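Local coordinates for protein carboxyvinyl-carboxyphosphonate phosphorylmutase (PDB 4IQD) that belongs to the phosphoenolpyruvate phosphomutase family of TIM-barrel proteins and binds pyruvic acid in a pocket formed by its barrel strands and loops, at residues L93-T98 / A120-D125; Y161-T166 / A189-P194; R180-V185 / S208-P213; P213-M218 / F237-Y242. One frame throughout, in Å; residues are numbered along the deposited sequence. Where two conformers were deposited one is given.

Contact 1: L93-T98 / A120-D125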
loop_
_atom_site.group_PDB
_atom_site.type_symbol
_atom_site.label_atom_id
_atom_site.label_comp_id
_atom_site.label_asym_id
_atom_site.label_seq_id
_atom_site.Cartn_x
_atom_site.Cartn_y
_atom_site.Cartn_z
ATOM N N LEU A 93 0.875 -13.818 10.291
ATOM C CA LEU A 93 1.901 -13.600 11.300
ATOM C C LEU A 93 2.411 -12.172 11.197
ATOM O O LEU A 93 2.897 -11.743 10.149
ATOM C CB LEU A 93 3.052 -14.587 11.108
ATOM C CG LEU A 93 4.365 -14.350 11.853
ATOM C CD1 LEU A 93 4.191 -14.458 13.363
ATOM C CD2 LEU A 93 5.404 -15.339 11.362
ATOM N N VAL A 94 2.295 -11.437 12.293
ATOM C CA VAL A 94 2.669 -10.036 12.304
ATOM C C VAL A 94 3.919 -9.787 13.129
ATOM O O VAL A 94 3.984 -10.133 14.304
ATOM C CB VAL A 94 1.530 -9.171 12.852
ATOM C CG1 VAL A 94 1.983 -7.731 12.995
ATOM C CG2 VAL A 94 0.317 -9.277 11.949
ATOM N N ASP A 95 4.913 -9.183 12.491
ATOM C CA ASP A 95 6.112 -8.736 13.177
ATOM C C ASP A 95 5.759 -7.553 14.067
ATOM O O ASP A 95 5.501 -6.454 13.576
ATOM C CB ASP A 95 7.171 -8.330 12.151
ATOM C CG ASP A 95 8.421 -7.746 12.791
ATOM O OD1 ASP A 95 8.635 -7.951 14.005
ATOM O OD2 ASP A 95 9.202 -7.088 12.070
ATOM N N ILE A 96 5.753 -7.773 15.376
ATOM C CA ILE A 96 5.451 -6.694 16.307
ATOM C C ILE A 96 6.695 -6.130 16.993
ATOM O O ILE A 96 6.598 -5.521 18.057
ATOM C CB ILE A 96 4.416 -7.125 17.368
ATOM C CG1 ILE A 96 4.985 -8.215 18.275
ATOM C CG2 ILE A 96 3.137 -7.600 16.692
ATOM C CD1 ILE A 96 4.209 -8.397 19.560
ATOM N N ASP A 97 7.854 -6.314 16.367
ATOM C CA ASP A 97 9.126 -5.861 16.932
ATOM C C ASP A 97 9.320 -6.358 18.364
ATOM O O ASP A 97 9.424 -7.559 18.601
ATOM C CB ASP A 97 9.243 -4.333 16.879
ATOM C CG ASP A 97 9.268 -3.796 15.461
ATOM O OD1 ASP A 97 9.691 -4.536 14.549
ATOM O OD2 ASP A 97 8.870 -2.628 15.258
ATOM N N THR A 98 9.350 -5.432 19.316
ATOM C CA THR A 98 9.532 -5.789 20.718
ATOM C C THR A 98 8.271 -5.558 21.552
ATOM O O THR A 98 8.308 -5.633 22.779
ATOM C CB THR A 98 10.702 -5.011 21.343
ATOM O OG1 THR A 98 10.337 -3.635 21.491
ATOM C CG2 THR A 98 11.936 -5.110 20.462
ATOM N N ALA A 120 -0.989 -14.901 14.550
ATOM C CA ALA A 120 0.286 -15.045 15.253
ATOM C C ALA A 120 1.091 -13.749 15.254
ATOM O O ALA A 120 0.916 -12.903 14.383
ATOM C CB ALA A 120 1.107 -16.162 14.632
ATOM N N VAL A 121 1.978 -13.605 16.234
ATOM C CA VAL A 121 2.844 -12.434 16.316
ATOM C C VAL A 121 4.296 -12.821 16.543
ATOM O O VAL A 121 4.591 -13.815 17.208
ATOM C CB VAL A 121 2.411 -11.471 17.440
ATOM C CG1 VAL A 121 1.113 -10.763 17.070
ATOM C CG2 VAL A 121 2.279 -12.214 18.767
ATOM N N GLN A 122 5.198 -12.021 15.982
ATOM C CA GLN A 122 6.628 -12.232 16.144
ATOM C C GLN A 122 7.229 -11.133 16.996
ATOM O O GLN A 122 7.184 -9.960 16.634
ATOM C CB GLN A 122 7.328 -12.255 14.791
ATOM C CG GLN A 122 8.837 -12.147 14.891
ATOM C CD GLN A 122 9.474 -11.686 13.598
ATOM O OE1 GLN A 122 9.201 -12.228 12.529
ATOM N NE2 GLN A 122 10.327 -10.674 13.689
ATOM N N ILE A 123 7.799 -11.525 18.128
ATOM C CA ILE A 123 8.411 -10.581 19.047
ATOM C C ILE A 123 9.890 -10.928 19.201
ATOM O O ILE A 123 10.263 -12.099 19.161
ATOM C CB ILE A 123 7.688 -10.589 20.413
ATOM C CG1 ILE A 123 8.184 -9.457 21.310
ATOM C CG2 ILE A 123 7.842 -11.929 21.109
ATOM C CD1 ILE A 123 7.536 -9.460 22.672
ATOM N N GLU A 124 10.730 -9.909 19.357
ATOM C CA GLU A 124 12.176 -10.106 19.345
ATOM C C GLU A 124 12.872 -9.608 20.608
ATOM O O GLU A 124 12.330 -8.784 21.346
ATOM C CB GLU A 124 12.788 -9.432 18.116
ATOM C CG GLU A 124 12.690 -7.918 18.114
ATOM C CD GLU A 124 12.987 -7.320 16.751
ATOM O OE1 GLU A 124 13.507 -6.186 16.693
ATOM O OE2 GLU A 124 12.695 -7.982 15.733
ATOM N N ASP A 125 14.081 -10.115 20.842
ATOM C CA ASP A 125 14.865 -9.737 22.016
ATOM C C ASP A 125 15.830 -8.585 21.750
ATOM O O ASP A 125 16.672 -8.270 22.587
ATOM C CB ASP A 125 15.617 -10.940 22.602
ATOM C CG ASP A 125 16.532 -11.625 21.595
ATOM O OD1 ASP A 125 16.657 -11.144 20.451
ATOM O OD2 ASP A 125 17.139 -12.654 21.963
HETATM O O HOH W 1 10.096 -9.211 15.866
HETATM O O HOH W 2 11.437 -7.368 13.719
#
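Asp95 and Gln122 meet on one face of two neighbouring parallel strands of the TIM barrel. The strands, 92-95 and 120-124, belong to one beta-alpha-beta unit, and helix 103-115 links them. The Asp95 carboxylate and the Gln122 amide are stacked, with their planes 28° apart. Asp95 OD1 lies 3.2 Å from Gln122 NE2, but the angle is too poor for a hydrogen bond. A water joins the two groups instead: it accepts from Gln122 NE2 and lies within hydrogen-bonding distance of Asp95 OD1 and Glu124 OE2. A second water lies between Asp95 OD2 and Glu124 OE2. The waters thus sit between two acidic side chains whose nearest oxygens, Asp95 OD1 and Glu124 OE2, are 4.4 Å apart. Asp95 also lines the pyruvic acid pocket.

The next shell fixes these groups. Asp97 N donates to Asp95 OD1 from above the carboxylate plane, which makes an Asx turn. Tyr54 OH holds Gln122 OE1. The backbones pair in parallel register: Val94 N bonds to Ala120 O, Gln122 N to Val94 O at 2.8 Å, and Ile96 N to Gln122 O. Past the end of strand 92-95, Asp97 O accepts from Glu124 N.

Two residues before Asp95, on the same face, Leu93 CD1 rests 3.7 Å from Ala120 CB. Val121 lies on the opposite face of the strands, and Met113 of helix 103-115 touches both it and Ile96. The Ile96 CG2 branch, anti to the carbonyl carbon, lies 3.8 Å from Val121 CG1. At the loop end, Thr98 CG2 touches Glu124 CG at 3.7 Å.

Contact 2: Y161-T166 / A189-P194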
loop_
_atom_site.group_PDB
_atom_site.type_symbol
_atom_site.label_atom_id
_atom_site.label_comp_id
_atom_site.label_asym_id
_atom_site.label_seq_id
_atom_site.Cartn_x
_atom_site.Cartn_y
_atom_site.Cartn_z
ATOM N N TYR A 161 -0.817 -17.290 18.711
ATOM C CA TYR A 161 0.363 -18.106 18.462
ATOM C C TYR A 161 1.579 -17.197 18.518
ATOM O O TYR A 161 1.586 -16.128 17.915
ATOM C CB TYR A 161 0.246 -18.760 17.088
ATOM C CG TYR A 161 1.225 -19.879 16.807
ATOM C CD1 TYR A 161 0.911 -21.198 17.118
ATOM C CD2 TYR A 161 2.444 -19.622 16.198
ATOM C CE1 TYR A 161 1.793 -22.226 16.847
ATOM C CE2 TYR A 161 3.333 -20.643 15.921
ATOM C CZ TYR A 161 3.003 -21.943 16.249
ATOM O OH TYR A 161 3.886 -22.958 15.973
ATOM N N ILE A 162 2.603 -17.603 19.258
ATOM C CA ILE A 162 3.756 -16.737 19.442
ATOM C C ILE A 162 5.012 -17.271 18.792
ATOM O O ILE A 162 5.460 -18.376 19.095
ATOM C CB ILE A 162 4.083 -16.527 20.918
ATOM C CG1 ILE A 162 2.863 -16.008 21.673
ATOM C CG2 ILE A 162 5.241 -15.560 21.049
ATOM C CD1 ILE A 162 3.107 -15.847 23.150
ATOM N N VAL A 163 5.586 -16.470 17.904
ATOM C CA VAL A 163 6.905 -16.754 17.367
ATOM C C VAL A 163 7.904 -15.799 18.008
ATOM O O VAL A 163 7.700 -14.588 18.002
ATOM C CB VAL A 163 6.939 -16.596 15.836
ATOM C CG1 VAL A 163 8.359 -16.736 15.317
ATOM C CG2 VAL A 163 6.018 -17.614 15.178
ATOM N N ALA A 164 8.973 -16.346 18.580
ATOM C CA ALA A 164 9.983 -15.523 19.235
ATOM C C ALA A 164 11.265 -15.429 18.412
ATOM O O ALA A 164 11.863 -16.443 18.054
ATOM C CB ALA A 164 10.282 -16.056 20.629
ATOM N N ARG A 165 11.683 -14.205 18.114
ATOM C CA ARG A 165 12.903 -13.984 17.353
ATOM C C ARG A 165 14.070 -13.671 18.273
ATOM O O ARG A 165 13.931 -12.908 19.225
ATOM C CB ARG A 165 12.723 -12.837 16.363
ATOM C CG ARG A 165 13.973 -12.545 15.554
ATOM C CD ARG A 165 13.936 -11.157 14.955
ATOM N NE ARG A 165 15.110 -10.894 14.134
ATOM C CZ ARG A 165 15.057 -10.484 12.872
ATOM N NH1 ARG A 165 13.884 -10.281 12.289
ATOM N NH2 ARG A 165 16.176 -10.268 12.196
ATOM N N THR A 166 15.224 -14.260 17.991
ATOM C CA THR A 166 16.426 -13.934 18.744
ATOM C C THR A 166 17.587 -13.605 17.808
ATOM O O THR A 166 17.833 -14.311 16.831
ATOM C CB THR A 166 16.806 -15.052 19.746
ATOM O OG1 THR A 166 18.016 -14.700 20.425
ATOM C CG2 THR A 166 16.990 -16.387 19.039
ATOM N N ALA A 189 6.391 -19.227 24.150
ATOM C CA ALA A 189 6.560 -19.140 22.703
ATOM C C ALA A 189 6.314 -20.499 22.058
ATOM O O ALA A 189 6.699 -21.530 22.604
ATOM C CB ALA A 189 7.943 -18.615 22.351
ATOM N N ASP A 190 5.657 -20.493 20.903
ATOM C CA ASP A 190 5.276 -21.727 20.226
ATOM C C ASP A 190 6.253 -22.080 19.109
ATOM O O ASP A 190 6.236 -23.194 18.587
ATOM C CB ASP A 190 3.864 -21.601 19.657
ATOM C CG ASP A 190 2.880 -21.040 20.663
ATOM O OD1 ASP A 190 2.569 -21.741 21.647
ATOM O OD2 ASP A 190 2.411 -19.899 20.468
ATOM N N ALA A 191 7.103 -21.123 18.752
ATOM C CA ALA A 191 8.036 -21.291 17.642
ATOM C C ALA A 191 9.212 -20.330 17.769
ATOM O O ALA A 191 9.099 -19.289 18.413
ATOM C CB ALA A 191 7.315 -21.074 16.316
ATOM N N ILE A 192 10.335 -20.678 17.146
ATOM C CA ILE A 192 11.529 -19.837 17.212
ATOM C C ILE A 192 12.037 -19.372 15.841
ATOM O O ILE A 192 12.105 -20.146 14.888
ATOM C CB ILE A 192 12.676 -20.528 17.982
ATOM C CG1 ILE A 192 12.245 -20.839 19.414
ATOM C CG2 ILE A 192 13.906 -19.649 18.015
ATOM C CD1 ILE A 192 11.955 -19.606 20.247
ATOM N N PHE A 193 12.379 -18.088 15.770
ATOM C CA PHE A 193 13.004 -17.467 14.612
ATOM C C PHE A 193 14.449 -17.165 15.026
ATOM O O PHE A 193 14.711 -16.153 15.673
ATOM C CB PHE A 193 12.222 -16.185 14.278
ATOM C CG PHE A 193 12.799 -15.337 13.157
ATOM C CD1 PHE A 193 14.001 -15.635 12.533
ATOM C CD2 PHE A 193 12.108 -14.210 12.740
ATOM C CE1 PHE A 193 14.498 -14.828 11.532
ATOM C CE2 PHE A 193 12.597 -13.405 11.733
ATOM C CZ PHE A 193 13.791 -13.712 11.132
ATOM N N PRO A 194 15.392 -18.042 14.645
ATOM C CA PRO A 194 16.811 -17.859 14.956
ATOM C C PRO A 194 17.519 -17.071 13.865
ATOM O O PRO A 194 17.965 -17.657 12.877
ATOM C CB PRO A 194 17.350 -19.295 14.989
ATOM C CG PRO A 194 16.256 -20.172 14.395
ATOM C CD PRO A 194 15.172 -19.279 13.883
#
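Arg165 and Phe193 run side by side and point the same way. Both have CG anti to the backbone N. Arg165 CG lies over one face of the Phe193 ring, 4.0 Å from its centroid, in a CH-pi contact. Further out, Phe193 CZ lies over one face of the guanidinium, and Arg165 NH1 comes within 3.4 Å of Phe193 CE2. The two planes are 42° apart, so they are tilted rather than flat on each other. Asp167 and Glu195 hold the guanidinium by salt bridges, and NH1 makes a weak hydrogen bond to pyruvic acid.

These residues belong to strands 161-166 and 191-194, parallel neighbours in the barrel. Helix 174-187 makes the beta-alpha-beta crossover between them. Ala164 takes part in two backbone bonds, from its N to Ala191 O and from Phe193 N to its O. Thr166 N then bonds to Phe193 O.

At the other end, Tyr161 and Asp190 pack obliquely. Asp190 CB stands over one face of the Tyr161 ring, 3.6 Å from the centroid. Its carboxylate turns to the backbone: OD2 takes the Ile162 N-H on its anti lone pair, at 2.6 Å and nearly straight (174°). Ile162 O in turn accepts from Asp190 N at 2.8 Å. On the opposite face from Arg165, Ala164 CB meets both Ala189 CB and Ile192 CD1 at 3.9 Å.

Contact 3: R180-V185 / S208-P213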
loop_
_atom_site.group_PDB
_atom_site.type_symbol
_atom_site.label_atom_id
_atom_site.label_comp_id
_atom_site.label_asym_id
_atom_site.label_seq_id
_atom_site.Cartn_x
_atom_site.Cartn_y
_atom_site.Cartn_z
ATOM N N ARG A 180 18.763 -18.917 25.181
ATOM C CA ARG A 180 17.705 -17.917 25.106
ATOM C C ARG A 180 16.443 -18.535 24.533
ATOM O O ARG A 180 15.372 -18.420 25.119
ATOM C CB ARG A 180 18.126 -16.736 24.231
ATOM C CG ARG A 180 19.034 -15.725 24.904
ATOM C CD ARG A 180 19.150 -14.482 24.039
ATOM N NE ARG A 180 19.933 -13.422 24.661
ATOM C CZ ARG A 180 19.417 -12.430 25.382
ATOM N NH1 ARG A 180 18.111 -12.360 25.587
ATOM N NH2 ARG A 180 20.210 -11.508 25.904
ATOM N N ALA A 181 16.596 -19.216 23.402
ATOM C CA ALA A 181 15.480 -19.843 22.698
ATOM C C ALA A 181 14.644 -20.754 23.591
ATOM O O ALA A 181 13.427 -20.606 23.664
ATOM C CB ALA A 181 15.989 -20.614 21.486
ATOM N N ASN A 182 15.299 -21.687 24.273
ATOM C CA ASN A 182 14.595 -22.628 25.135
ATOM C C ASN A 182 13.892 -21.948 26.304
ATOM O O ASN A 182 12.912 -22.466 26.838
ATOM C CB ASN A 182 15.546 -23.711 25.649
ATOM C CG ASN A 182 15.910 -24.725 24.582
ATOM O OD1 ASN A 182 15.096 -25.062 23.723
ATOM N ND2 ASN A 182 17.143 -25.219 24.633
ATOM N N ALA A 183 14.399 -20.785 26.699
ATOM C CA ALA A 183 13.776 -20.011 27.762
ATOM C C ALA A 183 12.484 -19.394 27.259
ATOM O O ALA A 183 11.455 -19.444 27.930
ATOM C CB ALA A 183 14.715 -18.931 28.250
ATOM N N TYR A 184 12.550 -18.816 26.066
ATOM C CA TYR A 184 11.398 -18.174 25.456
ATOM C C TYR A 184 10.296 -19.199 25.214
ATOM O O TYR A 184 9.112 -18.891 25.333
ATOM C CB TYR A 184 11.792 -17.519 24.133
ATOM C CG TYR A 184 12.881 -16.469 24.232
ATOM C CD1 TYR A 184 13.143 -15.804 25.424
ATOM C CD2 TYR A 184 13.642 -16.137 23.119
ATOM C CE1 TYR A 184 14.140 -14.842 25.500
ATOM C CE2 TYR A 184 14.637 -15.181 23.186
ATOM C CZ TYR A 184 14.884 -14.536 24.376
ATOM O OH TYR A 184 15.877 -13.585 24.433
ATOM N N VAL A 185 10.701 -20.421 24.886
ATOM C CA VAL A 185 9.759 -21.507 24.639
ATOM C C VAL A 185 9.005 -21.890 25.906
ATOM O O VAL A 185 7.780 -21.988 25.902
ATOM C CB VAL A 185 10.466 -22.756 24.079
ATOM C CG1 VAL A 185 9.505 -23.935 24.033
ATOM C CG2 VAL A 185 11.029 -22.469 22.700
ATOM N N SER A 208 17.981 -29.460 16.862
ATOM C CA SER A 208 18.169 -30.624 17.716
ATOM C C SER A 208 18.142 -30.260 19.192
ATOM O O SER A 208 17.759 -31.069 20.032
ATOM C CB SER A 208 19.494 -31.309 17.388
ATOM O OG SER A 208 19.588 -32.558 18.048
ATOM N N LYS A 209 18.552 -29.040 19.505
ATOM C CA LYS A 209 18.684 -28.627 20.893
ATOM C C LYS A 209 17.516 -27.770 21.370
ATOM O O LYS A 209 17.431 -27.443 22.551
ATOM C CB LYS A 209 19.998 -27.871 21.097
ATOM C CG LYS A 209 20.838 -28.377 22.261
ATOM C CD LYS A 209 21.729 -29.531 21.840
ATOM C CE LYS A 209 22.404 -30.173 23.039
ATOM N NZ LYS A 209 23.152 -29.184 23.864
ATOM N N VAL A 210 16.621 -27.405 20.455
ATOM C CA VAL A 210 15.500 -26.529 20.795
ATOM C C VAL A 210 14.147 -27.220 20.585
ATOM O O VAL A 210 13.874 -27.751 19.509
ATOM C CB VAL A 210 15.556 -25.214 19.988
ATOM C CG1 VAL A 210 14.323 -24.368 20.251
ATOM C CG2 VAL A 210 16.821 -24.435 20.326
ATOM N N ASN A 211 13.301 -27.195 21.613
ATOM C CA ASN A 211 12.017 -27.899 21.578
ATOM C C ASN A 211 10.855 -27.092 20.989
ATOM O O ASN A 211 9.842 -26.870 21.651
ATOM C CB ASN A 211 11.642 -28.399 22.978
ATOM C CG ASN A 211 11.553 -27.277 23.996
ATOM O OD1 ASN A 211 12.387 -26.372 24.015
ATOM N ND2 ASN A 211 10.532 -27.326 24.845
ATOM N N ALA A 212 11.000 -26.677 19.736
ATOM C CA ALA A 212 9.994 -25.859 19.068
ATOM C C ALA A 212 10.168 -25.930 17.561
ATOM O O ALA A 212 11.262 -26.193 17.076
ATOM C CB ALA A 212 10.090 -24.413 19.533
ATOM N N PRO A 213 9.081 -25.702 16.811
ATOM C CA PRO A 213 9.213 -25.524 15.365
ATOM C C PRO A 213 10.070 -24.303 15.072
ATOM O O PRO A 213 10.074 -23.358 15.858
ATOM C CB PRO A 213 7.776 -25.263 14.914
ATOM C CG PRO A 213 6.930 -25.905 15.954
ATOM C CD PRO A 213 7.672 -25.729 17.241
#
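Asn182 and the end of helix 200-209 carry the polar part of this contact. Asn182 ND2 donates to Lys209 O at 3.1 Å, with an N-H...O angle of 162°. The acceptor lies in the amide plane. With CG anti to its own carbonyl carbon (chi1 -74°), the end of the Asn182 side chain comes nearer the 208-213 segment. The other end of the amide also faces the chain leaving the helix. Asn182 OD1 accepts a weak hydrogen bond from Asn211 N at 3.5 Å. One side-chain amide thus engages two backbone groups where the helix gives way to a loop. Val210 is the first residue there to leave helical geometry, and its CA lies 3.3 Å from Asn182 OD1.

These segments belong to two consecutive helices on the outside of the TIM barrel. Helix 174-187 precedes strand 191-194, and helix 200-209 follows it. The chain then passes through 210-213 on its way to strand 215-217. An inverse gamma turn centred on Asn211 bends this connection.

The apolar contacts come from two further residues on the helix 174-187 side. Ala181 points toward the loop, and its CB lies 4.1 Å from Val210 CG2. Val185 sits one helical turn beyond Ala181. Its CG2 branch, anti to the carbonyl carbon, meets Ala212 CB at 3.8 Å. Elsewhere on the same helix, Arg180 and Tyr184 turn to the barrel: Arg180 NH1 donates to Tyr184 OH in the guanidinium plane, and that hydroxyl also bonds to Asp125.

Contact 4: P213-M218 / F237-Y242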
loop_
_atom_site.group_PDB
_atom_site.type_symbol
_atom_site.label_atom_id
_atom_site.label_comp_id
_atom_site.label_asym_id
_atom_site.label_seq_id
_atom_site.Cartn_x
_atom_site.Cartn_y
_atom_site.Cartn_z
ATOM N N PRO A 213 9.081 -25.702 16.811
ATOM C CA PRO A 213 9.213 -25.524 15.365
ATOM C C PRO A 213 10.070 -24.303 15.072
ATOM O O PRO A 213 10.074 -23.358 15.858
ATOM C CB PRO A 213 7.776 -25.263 14.914
ATOM C CG PRO A 213 6.930 -25.905 15.954
ATOM C CD PRO A 213 7.672 -25.729 17.241
ATOM N N LEU A 214 10.794 -24.321 13.960
ATOM C CA LEU A 214 11.677 -23.214 13.629
ATOM C C LEU A 214 11.245 -22.500 12.361
ATOM O O LEU A 214 10.705 -23.116 11.443
ATOM C CB LEU A 214 13.122 -23.700 13.500
ATOM C CG LEU A 214 13.701 -24.375 14.743
ATOM C CD1 LEU A 214 15.176 -24.655 14.553
ATOM C CD2 LEU A 214 13.470 -23.528 15.982
ATOM N N LEU A 215 11.489 -21.194 12.334
ATOM C CA LEU A 215 11.175 -20.347 11.194
ATOM C C LEU A 215 12.462 -19.973 10.477
ATOM O O LEU A 215 13.476 -19.696 11.115
ATOM C CB LEU A 215 10.463 -19.081 11.680
ATOM C CG LEU A 215 9.875 -18.040 10.721
ATOM C CD1 LEU A 215 8.878 -17.208 11.485
ATOM C CD2 LEU A 215 10.925 -17.128 10.110
ATOM N N ALA A 216 12.410 -19.959 9.151
ATOM C CA ALA A 216 13.532 -19.517 8.339
ATOM C C ALA A 216 13.183 -18.188 7.688
ATOM O O ALA A 216 12.078 -18.011 7.185
ATOM C CB ALA A 216 13.861 -20.552 7.286
ATOM N N ASN A 217 14.126 -17.255 7.707
ATOM C CA ASN A 217 13.920 -15.928 7.139
ATOM C C ASN A 217 14.516 -15.800 5.746
ATOM O O ASN A 217 15.708 -15.532 5.604
ATOM C CB ASN A 217 14.554 -14.876 8.049
ATOM C CG ASN A 217 14.373 -13.460 7.531
ATOM O OD1 ASN A 217 13.452 -13.171 6.765
ATOM N ND2 ASN A 217 15.251 -12.564 7.960
HETATM N N MSE A 218 13.697 -15.981 4.717
HETATM C CA MSE A 218 14.201 -15.817 3.361
HETATM C C MSE A 218 14.083 -14.430 2.762
HETATM O O MSE A 218 13.396 -14.227 1.765
HETATM C CB MSE A 218 13.655 -16.870 2.408
HETATM C CG MSE A 218 14.550 -18.077 2.332
HETATM SE SE MSE A 218 16.177 -17.873 1.254
HETATM C CE MSE A 218 17.194 -16.536 2.213
ATOM N N PHE A 237 13.530 -26.984 9.379
ATOM C CA PHE A 237 12.580 -25.877 9.464
ATOM C C PHE A 237 11.176 -26.302 9.066
ATOM O O PHE A 237 10.998 -27.180 8.229
ATOM C CB PHE A 237 13.041 -24.694 8.613
ATOM C CG PHE A 237 14.208 -23.958 9.197
ATOM C CD1 PHE A 237 14.014 -22.998 10.172
ATOM C CD2 PHE A 237 15.497 -24.235 8.780
ATOM C CE1 PHE A 237 15.083 -22.325 10.721
ATOM C CE2 PHE A 237 16.570 -23.563 9.324
ATOM C CZ PHE A 237 16.362 -22.606 10.296
ATOM N N GLN A 238 10.180 -25.673 9.677
ATOM C CA GLN A 238 8.792 -26.045 9.435
ATOM C C GLN A 238 7.972 -24.889 8.871
ATOM O O GLN A 238 6.785 -25.036 8.589
ATOM C CB GLN A 238 8.170 -26.592 10.717
ATOM C CG GLN A 238 8.991 -27.716 11.319
ATOM C CD GLN A 238 8.454 -28.202 12.641
ATOM O OE1 GLN A 238 7.248 -28.381 12.807
ATOM N NE2 GLN A 238 9.350 -28.422 13.595
HETATM N N MSE A 239 8.616 -23.740 8.706
HETATM C CA MSE A 239 7.986 -22.599 8.060
HETATM C C MSE A 239 9.063 -21.643 7.576
HETATM O O MSE A 239 10.156 -21.590 8.141
HETATM C CB MSE A 239 7.021 -21.893 9.013
HETATM C CG MSE A 239 7.670 -20.869 9.923
HETATM SE SE MSE A 239 6.518 -20.324 11.396
HETATM C CE MSE A 239 6.814 -21.853 12.566
ATOM N N VAL A 240 8.761 -20.900 6.518
ATOM C CA VAL A 240 9.721 -19.968 5.950
ATOM C C VAL A 240 9.030 -18.713 5.439
ATOM O O VAL A 240 8.000 -18.786 4.770
ATOM C CB VAL A 240 10.551 -20.621 4.822
ATOM C CG1 VAL A 240 9.653 -21.374 3.861
ATOM C CG2 VAL A 240 11.385 -19.583 4.091
ATOM N N ILE A 241 9.600 -17.560 5.769
ATOM C CA ILE A 241 9.023 -16.285 5.375
ATOM C C ILE A 241 9.791 -15.615 4.236
ATOM O O ILE A 241 11.009 -15.753 4.118
ATOM C CB ILE A 241 8.942 -15.311 6.565
ATOM C CG1 ILE A 241 10.333 -15.060 7.139
ATOM C CG2 ILE A 241 8.019 -15.861 7.642
ATOM C CD1 ILE A 241 10.345 -14.073 8.276
ATOM N N TYR A 242 9.051 -14.897 3.400
ATOM C CA TYR A 242 9.615 -14.081 2.335
ATOM C C TYR A 242 9.081 -12.669 2.561
ATOM O O TYR A 242 8.164 -12.224 1.873
ATOM C CB TYR A 242 9.198 -14.628 0.965
ATOM C CG TYR A 242 9.492 -16.107 0.788
ATOM C CD1 TYR A 242 10.663 -16.536 0.177
ATOM C CD2 TYR A 242 8.601 -17.073 1.241
ATOM C CE1 TYR A 242 10.940 -17.883 0.020
ATOM C CE2 TYR A 242 8.871 -18.423 1.091
ATOM C CZ TYR A 242 10.040 -18.820 0.480
ATOM O OH TYR A 242 10.309 -20.160 0.327
HETATM O O HOH W 3 11.399 -26.864 13.252
#
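Phe237 has CG anti to its carbonyl carbon (chi1 -73°), and its ring lies against Ala216. Leu215 CG is anti to the backbone N (chi1 -174°) and meets selenomethionine Met239 on the other face of the sheet. Ala216 CB sits over one face of the Phe237 ring, 3.9 Å from the centroid, in a CH-pi contact. Leu214 CB touches the same ring at CD1, at 3.5 Å. On the Leu215 side, Leu215 CG packs on Met239 CG, and Leu215 CD2 meets Ile241 CD1 at 3.6 Å; Leu215 and Ile241 cross at about a right angle.

The backbones are parallel barrel strands, 215-217 and 239-242, with helix 229-234 between them in a beta-alpha-beta unit. Ala216 N bonds to Met239 O, Ile241 N to Ala216 O, and Met218 N to Ile241 O at 2.8 Å. Gln238 N donates to Leu214 O. A water accepts from both Leu214 N and Gln238 NE2.

The Asn217 side chain comes within about 4 Å of a bound pyruvic acid. Asn217 OD1 lies 3.6 Å from Ile241 CD1 and is buried with no partner in the model, so its burial probably carries a desolvation cost that this contact does not repay.

How the contacts relate
All four contacts lie in one TIM-barrel domain. Contacts 1, 2 and 4 come in series along the chain, while contacts 2 and 3 interleave. Contacts 1, 2 and 4 each join neighbouring parallel strands of a beta-alpha-beta unit. Contact 3 lies outside the barrel wall and joins helix 174-187 to the end of helix 200-209. Contacts 1 and 2 have centres about 8 Å apart and share a sheet, where Ile123 O probably bonds to Arg165 N. The centres of contacts 2 and 4 are about 10 Å apart, and Leu215 N probably bonds to Ile192 O. Contacts 3 and 4 share Pro213. Asp95 of contact 1 and Arg165 of contact 2 both line one pyruvic acid pocket.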